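Local coordinates for acyl-CoA Binding Protein (Moniliophthora perniciosa, PDB 3FP5) that probably binds long-chain acyl-CoA esters and carries them through the cell for fatty acid metabolism, as other acyl-CoA binding proteins do, at residues Ser1-Ser4 / Lys5-Asp9; Lys79-Glu82 / Lys83-Ile87; Ser49-Gly52 / Leu53-Thr57. All coordinates share one frame; numbering follows the deposited sequence. Where two conformers were deposited one is given.

In the fold
All three interactions are local, between neighbours along one chain in an all-helical fold. Interactions 1 and 3 are surface contacts that each bring the chain into a helix, helix 5-17 in one case and helix 56-66 in the other, and both use a side-chain N-cap: a serine hydroxyl at the first, an aspartate carboxylate at the second. Interaction 2 sits in mid-helix on 73-91 and is partly buried; helical backbone bonds join its segments, with apolar packing on one side and charged groups on another. Interactions 1 and 2 touch, with M3, K7 and F8 packing against V81 and Y80. Interaction 3 stands apart across the molecule, its centre about 27 Å from that of interaction 2.

Interaction 1 (Ser1-Ser4 / Lys5-Asp9); sequences SHMS and KAKFD. With ZN (zinc ion), chain B.
S4 caps the N-terminus of helix 5-17: its OG accepts from K7 N at 3.0 Å with an N-H...O angle of 159°, a classic serine N-cap. The hydroxyl reaches forward to the first turn because OG lies between the backbone N and the carbonyl carbon, chi1 70°. One residue further on, F8 N donates to S4 O at 3.2 Å in a nearly straight bond, and S4 thus caps the helix with its side chain and opens the i to i+4 bonding with its carbonyl. Replacing this serine by an alanine takes away OG, and K7 N would probably lose its capping acceptor at the start of the helix.

The packed side is where M3 meets K7. The methionine chain, bent at chi2 and chi3, brings SD to 3.7 Å from K7 CB, and the two side chains cross at about a right angle; M3 also rests on Y77 and V81 of helix 73-91. K7 CB and CG lie against S4 OG, while its ammonium runs on to the carbonyls of I103, E104 and A106 near the chain's C-terminus. F8 turns into the buried side among helices 28-42 and 73-91.

The solvent side is looser. Here K5 NZ forms a salt bridge one turn along the helix, 2.8 Å from D9 OD2, which offers its syn lone pair. At the exposed N-terminal end a zinc ion is bound by two waters, by E74 and by H2, whose ND1 sits 2.1 Å from the metal.

Interaction 2 (Lys79-Glu82 / Lys83-Ile87); sequences KYVE and KLLEI
This contact lies within helix 73-91, whose alpha-helical i to i+4 bonding joins 79-82 to 83-87. K83 N, L84 N, L85 N and E86 N donate in turn to the carbonyls of K79, Y80, V81 and E82. L85 N, 2.9 Å from V81 O, comes in almost end-on to the carbonyl, whereas K83 N comes in 32° out of the carbonyl plane at K79 O.

On the side facing helix 94-105 V81 and L85, one turn apart, lie side by side and point the same way. V81 CG1, anti to the backbone N (chi1 169°), meets L85 CD1 at 3.9 Å, and I103 of helix 94-105 packs on both residues. Y80 faces helix 5-17 instead; its ring makes an edge-to-face contact with F8.

The polar side differs. E82 OE2 accepts from Q78 NE2, a turn earlier in the helix. The K83 chain is bent at chi2 and chi3, which brings NZ to E86; the lysine also takes part in a cation-pi contact with Y33 of helix 28-42. In the salt bridge K83 NZ stands 2.9 Å from E86 OE1, on the syn side and 30° out of the carboxylate plane.

Interaction 3 (Ser49-Gly52 / Leu53-Thr57); sequences SRPG and LMDFT
G52 O takes the shortest sound polar bond here, from D55 N at 3.0 Å. The donor sits above the carbonyl plane, 57° out of it, with an N-H...O angle of 157°. This bond closes a type I beta turn from G52 to D55 and bends the chain toward helix 56-66.

P51, just before the turn, meets D55, its last residue. In the modelled conformer of D55, one of two, CG is anti to the backbone N (chi1 -176°), which swings the carboxylate back along the preceding chain and sets OD2 3.5 Å from P51 CB; the aspartate CB also lies 3.9 Å from the same proline carbon. In that conformer the other carboxylate oxygen, OD1, appears to accept from the backbone N of G58, so that one oxygen caps while the other lies against the proline, whose ring also touches W62.

R50, extended from CG to NE, runs alongside helix 56-66, touching K59 and W62. Its NH1 lies 3.8 Å from L53 CD2, a van der Waals touch of a methyl at the guanidinium's edge, near its plane. R50 NE forms a salt bridge with D63 OD1 of helix 56-66. L53 has a link to the same helix, its carbonyl accepting from K59 NZ.

Taken together, this is a type I beta turn whose last residue, D55, is the N-cap of helix 56-66, joining the loop after helix 28-42 to that helix.

Interaction 1 (Ser1-Ser4 / Lys5-Asp9)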
ATOM      1  N   SER A   1      12.204  11.351   1.604  1.00 44.82           N
ATOM      2  CA  SER A   1      13.334  10.557   1.124  1.00 46.27           C
ATOM      3  C   SER A   1      13.031   9.857  -0.202  1.00 34.89           C
ATOM      4  O   SER A   1      11.890   9.494  -0.489  1.00 37.38           O
ATOM      5  CB  SER A   1      13.756   9.520   2.173  1.00 53.87           C
ATOM      6  OG  SER A   1      14.375  10.130   3.294  1.00 57.61           O
ATOM      7  N   HIS A   2      14.075   9.666  -0.998  1.00 28.88           N
ATOM      8  CA  HIS A   2      13.979   9.002  -2.288  1.00 22.78           C
ATOM      9  C   HIS A   2      13.444   7.577  -2.157  1.00 23.94           C
ATOM     10  O   HIS A   2      13.912   6.803  -1.325  1.00 25.77           O
ATOM     11  CB  HIS A   2      15.358   8.971  -2.947  1.00 21.74           C
ATOM     12  CG  HIS A   2      15.416   8.181  -4.220  1.00 25.81           C
ATOM     13  ND1 HIS A   2      14.953   8.672  -5.422  1.00 19.88           N
ATOM     14  CD2 HIS A   2      15.909   6.948  -4.483  1.00 28.06           C
ATOM     15  CE1 HIS A   2      15.143   7.767  -6.368  1.00 26.44           C
ATOM     16  NE2 HIS A   2      15.724   6.714  -5.825  1.00 29.11           N
ATOM     17  N   MET A   3      12.461   7.242  -2.983  1.00 17.31           N
ATOM     18  CA  MET A   3      12.024   5.855  -3.109  1.00 15.85           C
ATOM     19  C   MET A   3      11.872   5.543  -4.588  1.00 16.99           C
ATOM     20  O   MET A   3      11.230   6.293  -5.317  1.00 16.44           O
ATOM     21  CB  MET A   3      10.698   5.624  -2.384  1.00 16.18           C
ATOM     22  CG  MET A   3      10.239   4.163  -2.404  1.00 12.58           C
ATOM     23  SD  MET A   3      11.409   3.072  -1.573  1.00 16.34           S
ATOM     24  CE  MET A   3      11.264   3.610   0.124  1.00 16.78           C
ATOM     25  N   SER A   4      12.457   4.432  -5.021  1.00 16.39           N
ATOM     26  CA  SER A   4      12.402   4.026  -6.421  1.00 15.17           C
ATOM     27  C   SER A   4      11.103   3.317  -6.783  1.00 14.02           C
ATOM     28  O   SER A   4      10.481   2.658  -5.945  1.00 14.54           O
ATOM     29  CB  SER A   4      13.570   3.094  -6.747  1.00 14.47           C
ATOM     30  OG  SER A   4      13.406   1.834  -6.101  1.00 14.40           O
ATOM     31  N   LYS A   5      10.710   3.430  -8.048  1.00 14.51           N
ATOM     32  CA  LYS A   5       9.561   2.681  -8.538  1.00 14.23           C
ATOM     33  C   LYS A   5       9.801   1.183  -8.337  1.00 12.81           C
ATOM     34  O   LYS A   5       8.870   0.448  -8.046  1.00 13.24           O
ATOM     35  CB  LYS A   5       9.301   2.961 -10.015  1.00 15.16           C
ATOM     36  CG  LYS A   5       8.032   2.303 -10.550  1.00 16.76           C
ATOM     37  CD  LYS A   5       7.802   2.674 -12.002  1.00 21.19           C
ATOM     38  CE  LYS A   5       6.509   2.081 -12.532  1.00 26.56           C
ATOM     39  NZ  LYS A   5       6.589   0.603 -12.717  1.00 26.01           N
ATOM     40  N   ALA A   6      11.049   0.745  -8.485  1.00 12.85           N
ATOM     41  CA  ALA A   6      11.365  -0.681  -8.355  1.00 14.03           C
ATOM     42  C   ALA A   6      11.032  -1.202  -6.960  1.00 12.53           C
ATOM     43  O   ALA A   6      10.473  -2.303  -6.804  1.00 12.66           O
ATOM     44  CB  ALA A   6      12.835  -0.932  -8.679  1.00 14.49           C
ATOM     45  N   LYS A   7      11.385  -0.429  -5.934  1.00 10.93           N
ATOM     46  CA  LYS A   7      11.075  -0.864  -4.575  1.00 12.13           C
ATOM     47  C   LYS A   7       9.560  -0.840  -4.322  1.00 10.68           C
ATOM     48  O   LYS A   7       9.007  -1.733  -3.666  1.00 11.38           O
ATOM     49  CB  LYS A   7      11.827  -0.033  -3.539  1.00 12.68           C
ATOM     50  CG  LYS A   7      13.310  -0.410  -3.435  1.00 14.37           C
ATOM     51  CD  LYS A   7      13.973   0.333  -2.298  1.00 17.79           C
ATOM     52  CE  LYS A   7      15.489   0.189  -2.355  1.00 18.87           C
ATOM     53  NZ  LYS A   7      15.935  -1.229  -2.237  1.00 20.84           N
ATOM     54  N   PHE A   8       8.882   0.174  -4.851  1.00 10.15           N
ATOM     55  CA  PHE A   8       7.420   0.195  -4.811  1.00 10.04           C
ATOM     56  C   PHE A   8       6.835  -1.048  -5.482  1.00 11.40           C
ATOM     57  O   PHE A   8       5.968  -1.713  -4.918  1.00 11.17           O
ATOM     58  CB  PHE A   8       6.894   1.464  -5.494  1.00  8.91           C
ATOM     59  CG  PHE A   8       5.406   1.462  -5.721  1.00  9.15           C
ATOM     60  CD1 PHE A   8       4.532   1.674  -4.661  1.00  9.48           C
ATOM     61  CD2 PHE A   8       4.881   1.226  -6.991  1.00 10.94           C
ATOM     62  CE1 PHE A   8       3.143   1.677  -4.865  1.00 13.42           C
ATOM     63  CE2 PHE A   8       3.488   1.213  -7.209  1.00 11.55           C
ATOM     64  CZ  PHE A   8       2.620   1.447  -6.148  1.00 11.58           C
ATOM     65  N   ASP A   9       7.313  -1.376  -6.679  1.00 10.25           N
ATOM     66  CA  ASP A   9       6.748  -2.511  -7.411  1.00 10.65           C
ATOM     67  C   ASP A   9       6.982  -3.826  -6.641  1.00 10.39           C
ATOM     68  O   ASP A   9       6.102  -4.688  -6.581  1.00 11.88           O
ATOM     69  CB  ASP A   9       7.321  -2.582  -8.828  1.00 14.30           C
ATOM     70  CG  ASP A   9       6.824  -1.440  -9.728  1.00 16.58           C
ATOM     71  OD1 ASP A   9       5.814  -0.799  -9.391  1.00 17.02           O
ATOM     72  OD2 ASP A   9       7.434  -1.209 -10.783  1.00 21.41           O
TER
HETATM   73 ZN    ZN B 107      13.817  10.483  -5.559  1.00 23.16          ZN
HETATM   74  O   HOH W   1      12.619   9.194  -6.741  1.00 20.74           O
HETATM   75  O   HOH W   2      14.354  11.897  -3.973  1.00 23.09           O

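Interaction 2 (Lys79-Glu82 / Lys83-Ile87)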
ATOM      1  N   LYS A  79       5.580   6.121   0.989  1.00 13.82           N
ATOM      2  CA  LYS A  79       4.593   5.797   2.006  1.00 12.74           C
ATOM      3  C   LYS A  79       4.145   4.335   1.926  1.00 13.06           C
ATOM      4  O   LYS A  79       3.960   3.677   2.950  1.00 15.64           O
ATOM      5  CB  LYS A  79       3.385   6.731   1.876  1.00 12.50           C
ATOM      6  CG  LYS A  79       3.703   8.176   2.240  1.00 17.89           C
ATOM      7  CD  LYS A  79       4.316   8.240   3.627  1.00 27.01           C
ATOM      8  CE  LYS A  79       4.536   9.678   4.078  1.00 33.94           C
ATOM      9  NZ  LYS A  79       5.247   9.734   5.389  1.00 34.40           N
ATOM     10  N   TYR A  80       3.964   3.839   0.706  1.00 10.53           N
ATOM     11  CA  TYR A  80       3.523   2.463   0.490  1.00 10.72           C
ATOM     12  C   TYR A  80       4.601   1.489   0.986  1.00 11.66           C
ATOM     13  O   TYR A  80       4.331   0.579   1.791  1.00 11.34           O
ATOM     14  CB  TYR A  80       3.221   2.240  -1.001  1.00 11.07           C
ATOM     15  CG  TYR A  80       2.544   0.922  -1.309  1.00 13.34           C
ATOM     16  CD1 TYR A  80       1.181   0.855  -1.610  1.00 11.31           C
ATOM     17  CD2 TYR A  80       3.271  -0.264  -1.302  1.00 13.11           C
ATOM     18  CE1 TYR A  80       0.569  -0.378  -1.891  1.00 13.72           C
ATOM     19  CE2 TYR A  80       2.669  -1.484  -1.582  1.00 12.31           C
ATOM     20  CZ  TYR A  80       1.325  -1.539  -1.872  1.00 15.73           C
ATOM     21  OH  TYR A  80       0.759  -2.773  -2.142  1.00 13.38           O
ATOM     22  N   VAL A  81       5.828   1.688   0.510  1.00  9.39           N
ATOM     23  CA  VAL A  81       6.939   0.819   0.918  1.00 10.81           C
ATOM     24  C   VAL A  81       7.142   0.860   2.433  1.00 16.26           C
ATOM     25  O   VAL A  81       7.253  -0.179   3.098  1.00 12.84           O
ATOM     26  CB  VAL A  81       8.251   1.192   0.189  1.00  9.10           C
ATOM     27  CG1 VAL A  81       9.453   0.455   0.822  1.00 13.11           C
ATOM     28  CG2 VAL A  81       8.127   0.890  -1.304  1.00 11.26           C
ATOM     29  N   GLU A  82       7.178   2.064   2.988  1.00 14.19           N
ATOM     30  CA  GLU A  82       7.377   2.211   4.420  1.00 15.03           C
ATOM     31  C   GLU A  82       6.287   1.546   5.269  1.00 14.80           C
ATOM     32  O   GLU A  82       6.588   0.970   6.320  1.00 16.67           O
ATOM     33  CB  GLU A  82       7.536   3.688   4.777  1.00 15.49           C
ATOM     34  CG  GLU A  82       8.898   4.220   4.379  1.00 20.03           C
ATOM     35  CD  GLU A  82       9.052   5.688   4.698  1.00 26.40           C
ATOM     36  OE1 GLU A  82       8.050   6.321   5.102  1.00 31.57           O
ATOM     37  OE2 GLU A  82      10.180   6.200   4.545  1.00 30.35           O
ATOM     38  N   LYS A  83       5.032   1.607   4.819  1.00 13.64           N
ATOM     39  CA  LYS A  83       3.958   0.934   5.541  1.00 13.46           C
ATOM     40  C   LYS A  83       4.177  -0.581   5.554  1.00 15.11           C
ATOM     41  O   LYS A  83       3.970  -1.242   6.574  1.00 14.80           O
ATOM     42  CB  LYS A  83       2.591   1.248   4.931  1.00 15.98           C
ATOM     43  CG  LYS A  83       1.428   0.531   5.625  1.00 15.97           C
ATOM     44  CD  LYS A  83       1.398   0.860   7.106  1.00 15.22           C
ATOM     45  CE  LYS A  83       1.003   2.317   7.325  1.00 16.78           C
ATOM     46  NZ  LYS A  83       0.898   2.643   8.768  1.00 20.29           N
ATOM     47  N   LEU A  84       4.588  -1.133   4.419  1.00 12.42           N
ATOM     48  CA  LEU A  84       4.861  -2.566   4.362  1.00 14.08           C
ATOM     49  C   LEU A  84       6.036  -2.913   5.282  1.00 11.83           C
ATOM     50  O   LEU A  84       5.992  -3.905   6.026  1.00 12.69           O
ATOM     51  CB  LEU A  84       5.157  -3.003   2.923  1.00 14.29           C
ATOM     52  CG  LEU A  84       5.540  -4.479   2.780  1.00 12.38           C
ATOM     53  CD1 LEU A  84       4.430  -5.391   3.350  1.00 14.36           C
ATOM     54  CD2 LEU A  84       5.824  -4.812   1.324  1.00 13.40           C
ATOM     55  N   LEU A  85       7.093  -2.102   5.246  1.00 12.76           N
ATOM     56  CA  LEU A  85       8.236  -2.372   6.127  1.00 13.96           C
ATOM     57  C   LEU A  85       7.830  -2.335   7.598  1.00 16.36           C
ATOM     58  O   LEU A  85       8.254  -3.183   8.388  1.00 15.66           O
ATOM     59  CB  LEU A  85       9.393  -1.404   5.858  1.00 14.25           C
ATOM     60  CG  LEU A  85      10.085  -1.648   4.517  1.00 13.68           C
ATOM     61  CD1 LEU A  85      11.113  -0.572   4.223  1.00 17.84           C
ATOM     62  CD2 LEU A  85      10.733  -3.029   4.511  1.00 17.42           C
ATOM     63  N   GLU A  86       7.001  -1.361   7.956  1.00 17.20           N
ATOM     64  CA  GLU A  86       6.474  -1.243   9.310  1.00 14.58           C
ATOM     65  C   GLU A  86       5.789  -2.546   9.698  1.00 16.73           C
ATOM     66  O   GLU A  86       6.070  -3.127  10.745  1.00 18.50           O
ATOM     67  CB  GLU A  86       5.473  -0.087   9.378  1.00 14.30           C
ATOM     68  CG  GLU A  86       4.734   0.024  10.691  1.00 20.70           C
ATOM     69  CD  GLU A  86       3.657   1.096  10.659  1.00 29.08           C
ATOM     70  OE1 GLU A  86       3.534   1.797   9.628  1.00 28.50           O
ATOM     71  OE2 GLU A  86       2.932   1.230  11.665  1.00 31.44           O
ATOM     72  N   ILE A  87       4.902  -3.010   8.824  1.00 13.47           N
ATOM     73  CA  ILE A  87       4.124  -4.217   9.080  1.00 16.61           C
ATOM     74  C   ILE A  87       5.010  -5.460   9.192  1.00 15.88           C
ATOM     75  O   ILE A  87       4.787  -6.311  10.057  1.00 18.20           O
ATOM     76  CB  ILE A  87       3.048  -4.419   7.993  1.00 15.49           C
ATOM     77  CG1 ILE A  87       1.916  -3.419   8.192  1.00 15.82           C
ATOM     78  CG2 ILE A  87       2.518  -5.848   8.009  1.00 19.36           C
ATOM     79  CD1 ILE A  87       0.993  -3.279   6.976  1.00 22.25           C
TER

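Interaction 3 (Ser49-Gly52 / Leu53-Thr57)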
ATOM      1  N   SER A  49     -15.744   9.890  -9.994  0.50 15.82           N
ATOM      2  CA  SER A  49     -16.646  10.390  -8.962  0.50 16.60           C
ATOM      3  C   SER A  49     -16.826   9.345  -7.866  0.50 14.38           C
ATOM      4  O   SER A  49     -16.597   8.155  -8.085  0.50 16.20           O
ATOM      5  CB  SER A  49     -18.005  10.782  -9.556  0.50 21.52           C
ATOM      6  OG  SER A  49     -17.920  12.016 -10.249  0.50 20.05           O
ATOM      7  N   ARG A  50     -17.225   9.795  -6.683  1.00 18.38           N
ATOM      8  CA  ARG A  50     -17.421   8.888  -5.561  1.00 17.18           C
ATOM      9  C   ARG A  50     -18.543   7.915  -5.887  1.00 18.47           C
ATOM     10  O   ARG A  50     -19.576   8.316  -6.425  1.00 19.63           O
ATOM     11  CB  ARG A  50     -17.765   9.678  -4.305  1.00 17.07           C
ATOM     12  CG  ARG A  50     -17.828   8.852  -3.032  1.00 18.33           C
ATOM     13  CD  ARG A  50     -17.970   9.782  -1.843  1.00 18.21           C
ATOM     14  NE  ARG A  50     -17.724   9.133  -0.555  1.00 18.93           N
ATOM     15  CZ  ARG A  50     -18.679   8.784   0.303  1.00 25.62           C
ATOM     16  NH1 ARG A  50     -19.957   8.997   0.003  1.00 25.02           N
ATOM     17  NH2 ARG A  50     -18.361   8.218   1.460  1.00 25.22           N
ATOM     18  N   PRO A  51     -18.342   6.629  -5.573  1.00 16.84           N
ATOM     19  CA  PRO A  51     -19.412   5.648  -5.779  1.00 15.92           C
ATOM     20  C   PRO A  51     -20.639   5.983  -4.941  1.00 21.20           C
ATOM     21  O   PRO A  51     -20.558   6.812  -4.028  1.00 16.46           O
ATOM     22  CB  PRO A  51     -18.788   4.341  -5.270  1.00 17.11           C
ATOM     23  CG  PRO A  51     -17.332   4.543  -5.388  1.00 18.90           C
ATOM     24  CD  PRO A  51     -17.076   5.996  -5.162  1.00 18.33           C
ATOM     25  N   GLY A  52     -21.755   5.326  -5.246  1.00 21.13           N
ATOM     26  CA  GLY A  52     -22.997   5.526  -4.521  1.00 21.11           C
ATOM     27  C   GLY A  52     -22.902   5.151  -3.052  1.00 19.43           C
ATOM     28  O   GLY A  52     -21.988   4.429  -2.635  1.00 16.65           O
ATOM     29  N   LEU A  53     -23.856   5.642  -2.269  1.00 16.70           N
ATOM     30  CA  LEU A  53     -23.833   5.465  -0.816  1.00 17.30           C
ATOM     31  C   LEU A  53     -23.870   3.994  -0.390  1.00 19.34           C
ATOM     32  O   LEU A  53     -23.367   3.629   0.673  1.00 21.56           O
ATOM     33  CB  LEU A  53     -25.005   6.213  -0.182  1.00 21.68           C
ATOM     34  CG  LEU A  53     -24.969   7.736  -0.365  1.00 24.11           C
ATOM     35  CD1 LEU A  53     -26.221   8.380   0.227  1.00 22.27           C
ATOM     36  CD2 LEU A  53     -23.705   8.313   0.255  1.00 28.54           C
ATOM     37  N   MET A  54     -24.477   3.158  -1.219  1.00 19.02           N
ATOM     38  CA  MET A  54     -24.655   1.760  -0.856  1.00 15.30           C
ATOM     39  C   MET A  54     -23.497   0.886  -1.350  1.00 16.69           C
ATOM     40  O   MET A  54     -23.478  -0.329  -1.132  1.00 17.18           O
ATOM     41  CB  MET A  54     -26.016   1.249  -1.344  1.00 14.30           C
ATOM     42  CG  MET A  54     -27.210   1.986  -0.724  1.00 18.69           C
ATOM     43  SD  MET A  54     -27.293   1.875   1.089  1.00 27.05           S
ATOM     44  CE  MET A  54     -26.638   0.247   1.363  1.00 51.45           C
ATOM     45  N   ASP A  55     -22.522   1.506  -2.006  0.50 13.70           N
ATOM     46  CA  ASP A  55     -21.313   0.792  -2.393  0.50 15.29           C
ATOM     47  C   ASP A  55     -20.297   0.978  -1.281  0.50 16.19           C
ATOM     48  O   ASP A  55     -19.353   1.752  -1.416  0.50 16.87           O
ATOM     49  CB  ASP A  55     -20.761   1.326  -3.712  0.50 16.27           C
ATOM     50  CG  ASP A  55     -19.548   0.553  -4.198  0.50 11.25           C
ATOM     51  OD1 ASP A  55     -19.106  -0.398  -3.512  0.50  9.57           O
ATOM     52  OD2 ASP A  55     -19.040   0.893  -5.283  0.50 12.90           O
ATOM     53  N   PHE A  56     -20.509   0.268  -0.175  1.00 16.29           N
ATOM     54  CA  PHE A  56     -19.724   0.479   1.039  1.00 17.24           C
ATOM     55  C   PHE A  56     -18.235   0.335   0.788  1.00 19.49           C
ATOM     56  O   PHE A  56     -17.440   1.214   1.147  1.00 18.25           O
ATOM     57  CB  PHE A  56     -20.179  -0.475   2.138  1.00 19.76           C
ATOM     58  CG  PHE A  56     -21.623  -0.336   2.485  1.00 20.83           C
ATOM     59  CD1 PHE A  56     -22.060   0.729   3.247  1.00 27.57           C
ATOM     60  CD2 PHE A  56     -22.548  -1.272   2.045  1.00 20.92           C
ATOM     61  CE1 PHE A  56     -23.392   0.861   3.572  1.00 32.27           C
ATOM     62  CE2 PHE A  56     -23.881  -1.147   2.368  1.00 25.89           C
ATOM     63  CZ  PHE A  56     -24.304  -0.077   3.133  1.00 28.39           C
ATOM     64  N   THR A  57     -17.858  -0.762   0.151  1.00 16.79           N
ATOM     65  CA  THR A  57     -16.448  -1.012  -0.126  1.00 17.47           C
ATOM     66  C   THR A  57     -15.872   0.035  -1.076  1.00 18.96           C
ATOM     67  O   THR A  57     -14.810   0.620  -0.818  1.00 17.90           O
ATOM     68  CB  THR A  57     -16.257  -2.404  -0.738  1.00 18.42           C
ATOM     69  OG1 THR A  57     -16.673  -3.394   0.213  1.00 22.45           O
ATOM     70  CG2 THR A  57     -14.805  -2.628  -1.097  1.00 26.20           C
TER